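Long-range contacts in type II restriction enzyme MUNI (Mycoplasma, PDB 1D02), which recognises the double-stranded sequence 5'-CAATTG-3' as a homodimer and cleaves it after the first C, leaving 5'-phosphate ends: residues W12-G17 with F31-E36; Y40-K45 with P82-E87; C123-P128 with L146-V151. The protein carries 1 engineered substitution. All coordinates share one frame; numbering follows the deposited sequence.

Interaction 1 of 3, residues W12-G17 with F31-E36; sequences WQALAG and FNAVFE
Ala14 and Leu15 press against Ala33 and Val34 where two successive helices, 12-21 and 27-34, pack together at the N-terminal end of the chain. In this helix-helix packing the backbones come close, with the CA atoms of Leu15 and Val34 5.1 Å apart; Ala14 and Ala33 are the small residues that face each other, and no hydrogen bond joins the two segments. The tightest fit is made by the methyl of Ala14. Its CB is a low bump pushed against the backbone of the second segment, where it meets Ala33 O at 3.1 Å, a short contact for a carbon and a carbonyl oxygen. That oxygen also accepts a backbone hydrogen bond from Glu36 N. The extended chain of Glu36 brings its carboxylate to the same methyl, with OE2 3.7 Å from Ala14 CB. In return, the methyl of Ala33 lies against the backbone of the first helix, its CB 4.1 Å from Leu15 CA.

Val34 supplies the larger bump. Its CG2 branch enters the hollow between Trp12 and Leu15, reaching Leu15 CB at 4.0 Å and standing over one face of the Trp12 indole. Leu15 runs beside Val34, both side chains pointing the same way, with CG anti to the backbone N (chi1 176°). Trp12 also packs on Val190 and Asn194 of helix 186-197. Asn11, just before the first helix, adds polar ties, its OD1 bonded to Ala14 N and its ND2 to Glu36 O. At the indole, Trp12 CE3 comes to 4.3 Å from Val34 CG2.

Interaction 2 of 3, residues Y40-K45 with P82-E87; sequences YVLYEK and PAFAIE. Engineered in segment 82-87: Ala83 (natural residue Asp).
Tyr43 and Glu87 lean across one face of an antiparallel strand pair, 40-44 with 84-87, at the outer edge of the mixed sheet of this PD-(D/E)XK nuclease fold. The short strands run at 163° to each other. Val41 with Glu87 and Tyr43 with Ala85 are hydrogen-bonded pairs, typified by Tyr43 N to Ala85 O at 2.9 Å; Leu42 with Ile86 is the non-hydrogen-bonded pair between them, and Glu44 with Phe84 is another, beyond Tyr43.

On the Tyr43 face, Val41 and Glu87 lie side by side and point the same way, with Val41 CG2 3.9 Å from Glu87 CB. Tyr43 instead slants over its partner strand, ring and carboxylate planes 62° apart. Its CD1 edge meets Ala85 CB at 4.0 Å, and beyond it the hydroxyl donates a hydrogen bond to Glu87 OE1, which lies in the ring plane. The modelled OH to OE1 length is very short and therefore doubtful in detail. Glu87 OE2 has a weak second partner in His92 ND1.

On the other face apolar groups carry the contact, although Glu44 points there too. Leu42, with CG anti to the backbone N (chi1 179°), crosses Ile86 at a slant, and its CD1 sits 3.8 Å from Ile86 CG1 and 3.9 Å from Phe84 CD1. The Phe84 ring then leads away from strand 40-44 toward Leu27.

Pro82 and the engineered Ala83, Asp in nature, probably correspond to the "PD" of the family signature; against strand 93-101, Ala83 and Phe84 both face Gly97 in a classic beta bulge. Ala83 O is bonded by Tyr28 OH. Continuing the pairing with strand 40-44, Lys45 N makes a long hydrogen bond to that oxygen (3.3 Å), from well above the carbonyl plane.

Interaction 3 of 3, residues C123-P128 with L146-V151; sequences CKLFTP and LPFWVV
Phe148 reaches from its strand to Leu125 and Phe126, and with Phe126 it forms a T-shaped (edge-to-face) stack that packs a 3-10 turn against the central sheet of the PD-(D/E)XK fold. Its chi1 of 61° sets CG between the backbone N and the carbonyl carbon. At the root, Phe148 CB lies 3.8 Å from Leu125 CD1. Moving outward, the same methyl covers CG and CD1, coming to 3.5 Å of Phe148 CD1, and continues to Val150 CG2. Leu125 CB sits over the middle of the ring, 3.6 Å from the Phe148 centroid, a CH-pi contact almost on the ring normal. On the CD2 side, Phe148 CE2 meets the backbone oxygen Leu125 O at 3.4 Å. The tip, CZ, stands over the centre of the Phe126 ring, with the two planes 82° apart and the centroids separated by 5.1 Å.

Tyr170 also packs edge-to-face with Phe126 and touches Phe148, bringing helix 160-170 into the cluster. The turn lies at the dimer interface: Phe126 packs on Pro128 of the second subunit, and Lys124, which also packs on a DNA phosphate, forms a salt bridge through NZ with Glu120 OE2 of that subunit. Leu146 completes the apolar contact obliquely to the Phe126 ring, its CD1 3.4 Å from Phe126 CE2.

Interaction 3 is the buried one, made mainly of apolar and aromatic packing with no hydrogen bond across it, yet bordering the dimer interface and DNA. Interaction 2 is partly buried and owes its cohesion to backbone hydrogen bonds at the sheet edge; interaction 1, also partly buried, joins two helices by alanine, valine and leucine packing, about 15 Å from the DNA at the nearest atoms. Interactions 2 and 3 reach the same sheet, and Phe84 CZ touches Trp149 CE3 on the side of the sheet away from the turn 123-126. Helix 27-34 leads into strand 40-44, and Phe35 packs on Tyr40 and Ile86, joining interactions 1 and 2. Phe31 spans further, its ring meeting Trp149 of interaction 3.

Interaction 1 of 3, residues W12-G17 with F31-E36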
# COMPACT_ATOMS: atom_id res chain seq x y z
N TRP D 12 29.80 16.20 -2.74
CA TRP D 12 29.36 16.50 -4.08
C TRP D 12 30.47 16.31 -5.11
O TRP D 12 30.18 15.98 -6.26
CB TRP D 12 28.80 17.92 -4.13
CG TRP D 12 27.58 18.07 -3.24
CD1 TRP D 12 27.54 18.61 -1.97
CD2 TRP D 12 26.24 17.64 -3.53
NE1 TRP D 12 26.26 18.53 -1.46
CE2 TRP D 12 25.44 17.95 -2.39
CE3 TRP D 12 25.63 17.01 -4.64
CZ2 TRP D 12 24.07 17.66 -2.34
CZ3 TRP D 12 24.27 16.72 -4.58
CH2 TRP D 12 23.50 17.05 -3.44
N GLN D 13 31.73 16.51 -4.71
CA GLN D 13 32.83 16.33 -5.66
C GLN D 13 32.97 14.86 -6.07
O GLN D 13 33.27 14.58 -7.24
CB GLN D 13 34.16 16.83 -5.07
CG GLN D 13 34.16 18.34 -4.76
CD GLN D 13 33.93 18.63 -3.28
OE1 GLN D 13 33.13 17.94 -2.62
NE2 GLN D 13 34.63 19.65 -2.75
N ALA D 14 32.76 13.94 -5.13
CA ALA D 14 32.87 12.52 -5.46
C ALA D 14 31.76 12.15 -6.42
O ALA D 14 31.99 11.38 -7.34
CB ALA D 14 32.78 11.65 -4.22
N LEU D 15 30.56 12.70 -6.22
CA LEU D 15 29.45 12.41 -7.14
C LEU D 15 29.73 12.99 -8.54
O LEU D 15 29.44 12.35 -9.58
CB LEU D 15 28.13 12.98 -6.59
CG LEU D 15 26.90 12.83 -7.50
CD1 LEU D 15 26.68 11.33 -7.81
CD2 LEU D 15 25.66 13.38 -6.85
N ALA D 16 30.30 14.20 -8.57
CA ALA D 16 30.63 14.80 -9.87
C ALA D 16 31.67 13.92 -10.57
O ALA D 16 31.65 13.77 -11.80
CB ALA D 16 31.15 16.23 -9.67
N GLY D 17 32.59 13.33 -9.81
CA GLY D 17 33.58 12.45 -10.41
C GLY D 17 32.91 11.22 -11.05
O GLY D 17 33.29 10.80 -12.14
N PHE D 31 24.65 7.26 -4.31
CA PHE D 31 24.73 7.59 -2.89
C PHE D 31 26.05 7.15 -2.26
O PHE D 31 26.55 7.84 -1.37
CB PHE D 31 23.54 7.00 -2.11
CG PHE D 31 22.34 7.91 -2.11
CD1 PHE D 31 21.19 7.59 -2.83
CD2 PHE D 31 22.38 9.13 -1.42
CE1 PHE D 31 20.11 8.45 -2.85
CE2 PHE D 31 21.29 10.00 -1.45
CZ PHE D 31 20.15 9.66 -2.16
N ASN D 32 26.62 6.03 -2.71
CA ASN D 32 27.91 5.60 -2.16
C ASN D 32 28.95 6.68 -2.47
O ASN D 32 29.79 7.00 -1.62
CB ASN D 32 28.35 4.27 -2.77
CG ASN D 32 27.63 3.09 -2.17
OD1 ASN D 32 27.45 2.04 -2.82
ND2 ASN D 32 27.24 3.22 -0.91
N ALA D 33 28.90 7.25 -3.66
CA ALA D 33 29.88 8.28 -3.98
C ALA D 33 29.68 9.53 -3.14
O ALA D 33 30.63 10.07 -2.55
CB ALA D 33 29.81 8.66 -5.48
N VAL D 34 28.44 10.00 -3.08
CA VAL D 34 28.14 11.23 -2.36
C VAL D 34 28.31 11.12 -0.84
O VAL D 34 28.42 12.14 -0.12
CB VAL D 34 26.73 11.76 -2.79
CG1 VAL D 34 25.60 11.27 -1.85
CG2 VAL D 34 26.78 13.27 -2.83
N PHE D 35 28.35 9.89 -0.35
CA PHE D 35 28.56 9.70 1.08
C PHE D 35 30.02 9.46 1.46
O PHE D 35 30.34 9.32 2.65
CB PHE D 35 27.72 8.52 1.60
CG PHE D 35 26.23 8.79 1.65
CD1 PHE D 35 25.33 7.72 1.84
CD2 PHE D 35 25.72 10.08 1.57
CE1 PHE D 35 23.96 7.95 1.94
CE2 PHE D 35 24.35 10.32 1.67
CZ PHE D 35 23.47 9.24 1.85
N GLU D 36 30.92 9.43 0.47
CA GLU D 36 32.34 9.17 0.77
C GLU D 36 32.92 10.13 1.78
O GLU D 36 32.86 11.34 1.60
CB GLU D 36 33.20 9.22 -0.50
CG GLU D 36 32.97 8.02 -1.42
CD GLU D 36 33.77 8.12 -2.71
OE1 GLU D 36 33.39 7.44 -3.69
OE2 GLU D 36 34.79 8.86 -2.76

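Interaction 2 of 3, residues Y40-K45 with P82-E87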
# COMPACT_ATOMS: atom_id res chain seq x y z
N TYR D 40 27.37 9.54 6.73
CA TYR D 40 26.27 8.75 6.18
C TYR D 40 26.77 7.51 5.47
O TYR D 40 27.84 7.52 4.87
CB TYR D 40 25.42 9.56 5.19
CG TYR D 40 24.89 10.85 5.76
CD1 TYR D 40 25.60 12.04 5.61
CD2 TYR D 40 23.71 10.88 6.52
CE1 TYR D 40 25.15 13.23 6.19
CE2 TYR D 40 23.25 12.08 7.12
CZ TYR D 40 23.99 13.25 6.95
OH TYR D 40 23.61 14.41 7.58
N VAL D 41 26.00 6.44 5.57
CA VAL D 41 26.34 5.21 4.88
C VAL D 41 25.07 4.69 4.22
O VAL D 41 23.97 4.86 4.75
CB VAL D 41 26.88 4.14 5.83
CG1 VAL D 41 28.13 4.65 6.54
CG2 VAL D 41 25.82 3.75 6.83
N LEU D 42 25.22 4.10 3.05
CA LEU D 42 24.08 3.55 2.33
C LEU D 42 24.15 2.03 2.48
O LEU D 42 25.23 1.44 2.32
CB LEU D 42 24.17 3.86 0.83
CG LEU D 42 23.02 3.29 -0.01
CD1 LEU D 42 21.75 4.12 0.11
CD2 LEU D 42 23.49 3.20 -1.45
N TYR D 43 23.02 1.40 2.78
CA TYR D 43 22.97 -0.06 2.90
C TYR D 43 22.12 -0.55 1.74
O TYR D 43 21.09 0.04 1.44
CB TYR D 43 22.28 -0.49 4.20
CG TYR D 43 22.96 -0.04 5.48
CD1 TYR D 43 22.23 0.60 6.49
CD2 TYR D 43 24.31 -0.29 5.69
CE1 TYR D 43 22.85 0.99 7.69
CE2 TYR D 43 24.94 0.10 6.88
CZ TYR D 43 24.20 0.73 7.87
OH TYR D 43 24.82 1.08 9.06
N GLU D 44 22.57 -1.60 1.08
CA GLU D 44 21.83 -2.24 -0.01
C GLU D 44 21.15 -3.42 0.74
O GLU D 44 21.77 -4.12 1.52
CB GLU D 44 22.83 -2.69 -1.10
CG GLU D 44 23.57 -1.47 -1.70
CD GLU D 44 24.89 -1.76 -2.43
OE1 GLU D 44 25.04 -2.85 -3.03
OE2 GLU D 44 25.77 -0.85 -2.44
N LYS D 45 19.85 -3.59 0.59
CA LYS D 45 19.17 -4.68 1.33
C LYS D 45 19.49 -4.81 2.86
O LYS D 45 19.92 -5.86 3.36
CB LYS D 45 19.42 -6.03 0.61
CG LYS D 45 18.51 -7.18 1.04
CD LYS D 45 18.78 -8.43 0.21
CE LYS D 45 17.87 -9.59 0.61
NZ LYS D 45 18.23 -10.83 -0.12
N PRO D 82 14.04 -3.99 2.72
CA PRO D 82 13.97 -2.75 1.94
C PRO D 82 15.03 -2.74 0.85
O PRO D 82 16.07 -3.39 0.98
CB PRO D 82 14.25 -1.67 2.98
CG PRO D 82 13.72 -2.25 4.23
CD PRO D 82 14.20 -3.70 4.16
N ALA D 83 14.77 -2.01 -0.23
CA ALA D 83 15.72 -1.88 -1.33
C ALA D 83 17.01 -1.22 -0.83
O ALA D 83 18.11 -1.56 -1.27
CB ALA D 83 15.12 -1.05 -2.45
N PHE D 84 16.87 -0.26 0.09
CA PHE D 84 18.05 0.43 0.62
C PHE D 84 17.73 1.12 1.94
O PHE D 84 16.58 1.14 2.37
CB PHE D 84 18.58 1.45 -0.42
CG PHE D 84 17.67 2.66 -0.64
CD1 PHE D 84 17.86 3.85 0.09
CD2 PHE D 84 16.65 2.63 -1.58
CE1 PHE D 84 17.04 4.95 -0.14
CE2 PHE D 84 15.82 3.73 -1.81
CZ PHE D 84 16.03 4.89 -1.08
N ALA D 85 18.76 1.62 2.61
CA ALA D 85 18.55 2.42 3.81
C ALA D 85 19.69 3.40 3.85
O ALA D 85 20.79 3.10 3.36
CB ALA D 85 18.57 1.57 5.10
N ILE D 86 19.44 4.56 4.43
CA ILE D 86 20.48 5.57 4.60
C ILE D 86 20.59 5.81 6.10
O ILE D 86 19.61 6.17 6.75
CB ILE D 86 20.12 6.89 3.90
CG1 ILE D 86 20.15 6.67 2.39
CG2 ILE D 86 21.13 7.98 4.31
CD1 ILE D 86 19.65 7.82 1.61
N GLU D 87 21.78 5.58 6.65
CA GLU D 87 21.97 5.80 8.09
C GLU D 87 22.93 6.93 8.37
O GLU D 87 23.94 7.08 7.68
CB GLU D 87 22.53 4.54 8.78
CG GLU D 87 22.81 4.77 10.29
CD GLU D 87 23.21 3.51 11.03
OE1 GLU D 87 23.32 2.44 10.40
OE2 GLU D 87 23.42 3.59 12.26

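Interaction 3 of 3, residues C123-P128 with L146-V151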
# COMPACT_ATOMS: atom_id res chain seq x y z
N CYS D 123 2.85 0.73 -1.36
CA CYS D 123 1.99 1.35 -0.35
C CYS D 123 1.89 0.55 0.95
O CYS D 123 1.27 1.01 1.90
CB CYS D 123 0.59 1.62 -0.91
SG CYS D 123 0.57 2.87 -2.21
N LYS D 124 2.49 -0.64 0.99
CA LYS D 124 2.48 -1.41 2.23
C LYS D 124 3.16 -0.59 3.33
O LYS D 124 2.89 -0.79 4.52
CB LYS D 124 3.25 -2.72 2.07
CG LYS D 124 4.74 -2.55 1.77
CD LYS D 124 5.39 -3.89 1.37
CE LYS D 124 5.37 -4.93 2.51
NZ LYS D 124 6.20 -6.18 2.18
N LEU D 125 4.01 0.35 2.94
CA LEU D 125 4.73 1.15 3.92
C LEU D 125 3.81 2.11 4.65
O LEU D 125 4.19 2.66 5.68
CB LEU D 125 5.87 1.92 3.25
CG LEU D 125 6.91 1.03 2.57
CD1 LEU D 125 7.96 1.90 1.89
CD2 LEU D 125 7.54 0.10 3.60
N PHE D 126 2.60 2.32 4.12
CA PHE D 126 1.63 3.20 4.78
C PHE D 126 0.78 2.46 5.83
O PHE D 126 -0.02 3.10 6.54
CB PHE D 126 0.69 3.85 3.76
CG PHE D 126 1.35 4.87 2.88
CD1 PHE D 126 1.86 4.53 1.63
CD2 PHE D 126 1.38 6.21 3.26
CE1 PHE D 126 2.39 5.52 0.78
CE2 PHE D 126 1.90 7.18 2.41
CZ PHE D 126 2.40 6.82 1.17
N THR D 127 0.91 1.13 5.92
CA THR D 127 0.11 0.40 6.92
C THR D 127 0.53 0.85 8.30
O THR D 127 1.71 1.13 8.55
CB THR D 127 0.31 -1.14 6.84
OG1 THR D 127 1.69 -1.49 6.99
CG2 THR D 127 -0.22 -1.64 5.49
N PRO D 128 -0.42 0.93 9.23
CA PRO D 128 -0.04 1.37 10.58
C PRO D 128 1.02 0.49 11.21
O PRO D 128 1.89 0.97 11.94
CB PRO D 128 -1.38 1.39 11.34
CG PRO D 128 -2.29 0.44 10.52
CD PRO D 128 -1.88 0.78 9.10
N LEU D 146 7.14 10.91 6.78
CA LEU D 146 6.99 9.46 6.96
C LEU D 146 8.41 8.90 7.07
O LEU D 146 9.35 9.50 6.55
CB LEU D 146 6.24 8.84 5.78
CG LEU D 146 4.85 9.48 5.59
CD1 LEU D 146 4.09 8.74 4.49
CD2 LEU D 146 4.05 9.43 6.91
N PRO D 147 8.57 7.74 7.70
CA PRO D 147 9.88 7.10 7.90
C PRO D 147 10.50 6.36 6.72
O PRO D 147 11.49 5.66 6.90
CB PRO D 147 9.63 6.18 9.08
CG PRO D 147 8.20 5.72 8.81
CD PRO D 147 7.51 6.99 8.40
N PHE D 148 9.90 6.49 5.54
CA PHE D 148 10.42 5.79 4.37
C PHE D 148 10.49 6.73 3.18
O PHE D 148 9.90 7.82 3.20
CB PHE D 148 9.51 4.60 4.03
CG PHE D 148 8.09 5.00 3.70
CD1 PHE D 148 7.74 5.35 2.40
CD2 PHE D 148 7.11 5.01 4.69
CE1 PHE D 148 6.42 5.72 2.08
CE2 PHE D 148 5.80 5.37 4.39
CZ PHE D 148 5.44 5.73 3.09
N TRP D 149 11.21 6.30 2.15
CA TRP D 149 11.35 7.09 0.94
C TRP D 149 11.26 6.14 -0.24
O TRP D 149 12.07 5.22 -0.35
CB TRP D 149 12.71 7.80 0.96
CG TRP D 149 12.97 8.68 -0.23
CD1 TRP D 149 12.06 9.39 -0.95
CD2 TRP D 149 14.26 9.02 -0.76
NE1 TRP D 149 12.70 10.15 -1.91
CE2 TRP D 149 14.05 9.95 -1.81
CE3 TRP D 149 15.57 8.64 -0.44
CZ2 TRP D 149 15.10 10.50 -2.55
CZ3 TRP D 149 16.63 9.20 -1.18
CH2 TRP D 149 16.38 10.11 -2.23
N VAL D 150 10.28 6.37 -1.11
CA VAL D 150 10.09 5.52 -2.28
C VAL D 150 10.61 6.28 -3.50
O VAL D 150 10.18 7.40 -3.78
CB VAL D 150 8.59 5.15 -2.49
CG1 VAL D 150 8.43 4.34 -3.76
CG2 VAL D 150 8.05 4.34 -1.28
N VAL D 151 11.58 5.68 -4.19
CA VAL D 151 12.12 6.27 -5.41
C VAL D 151 11.56 5.52 -6.61
O VAL D 151 11.72 4.28 -6.70
CB VAL D 151 13.66 6.20 -5.43
CG1 VAL D 151 14.19 6.75 -6.75
CG2 VAL D 151 14.22 7.00 -4.23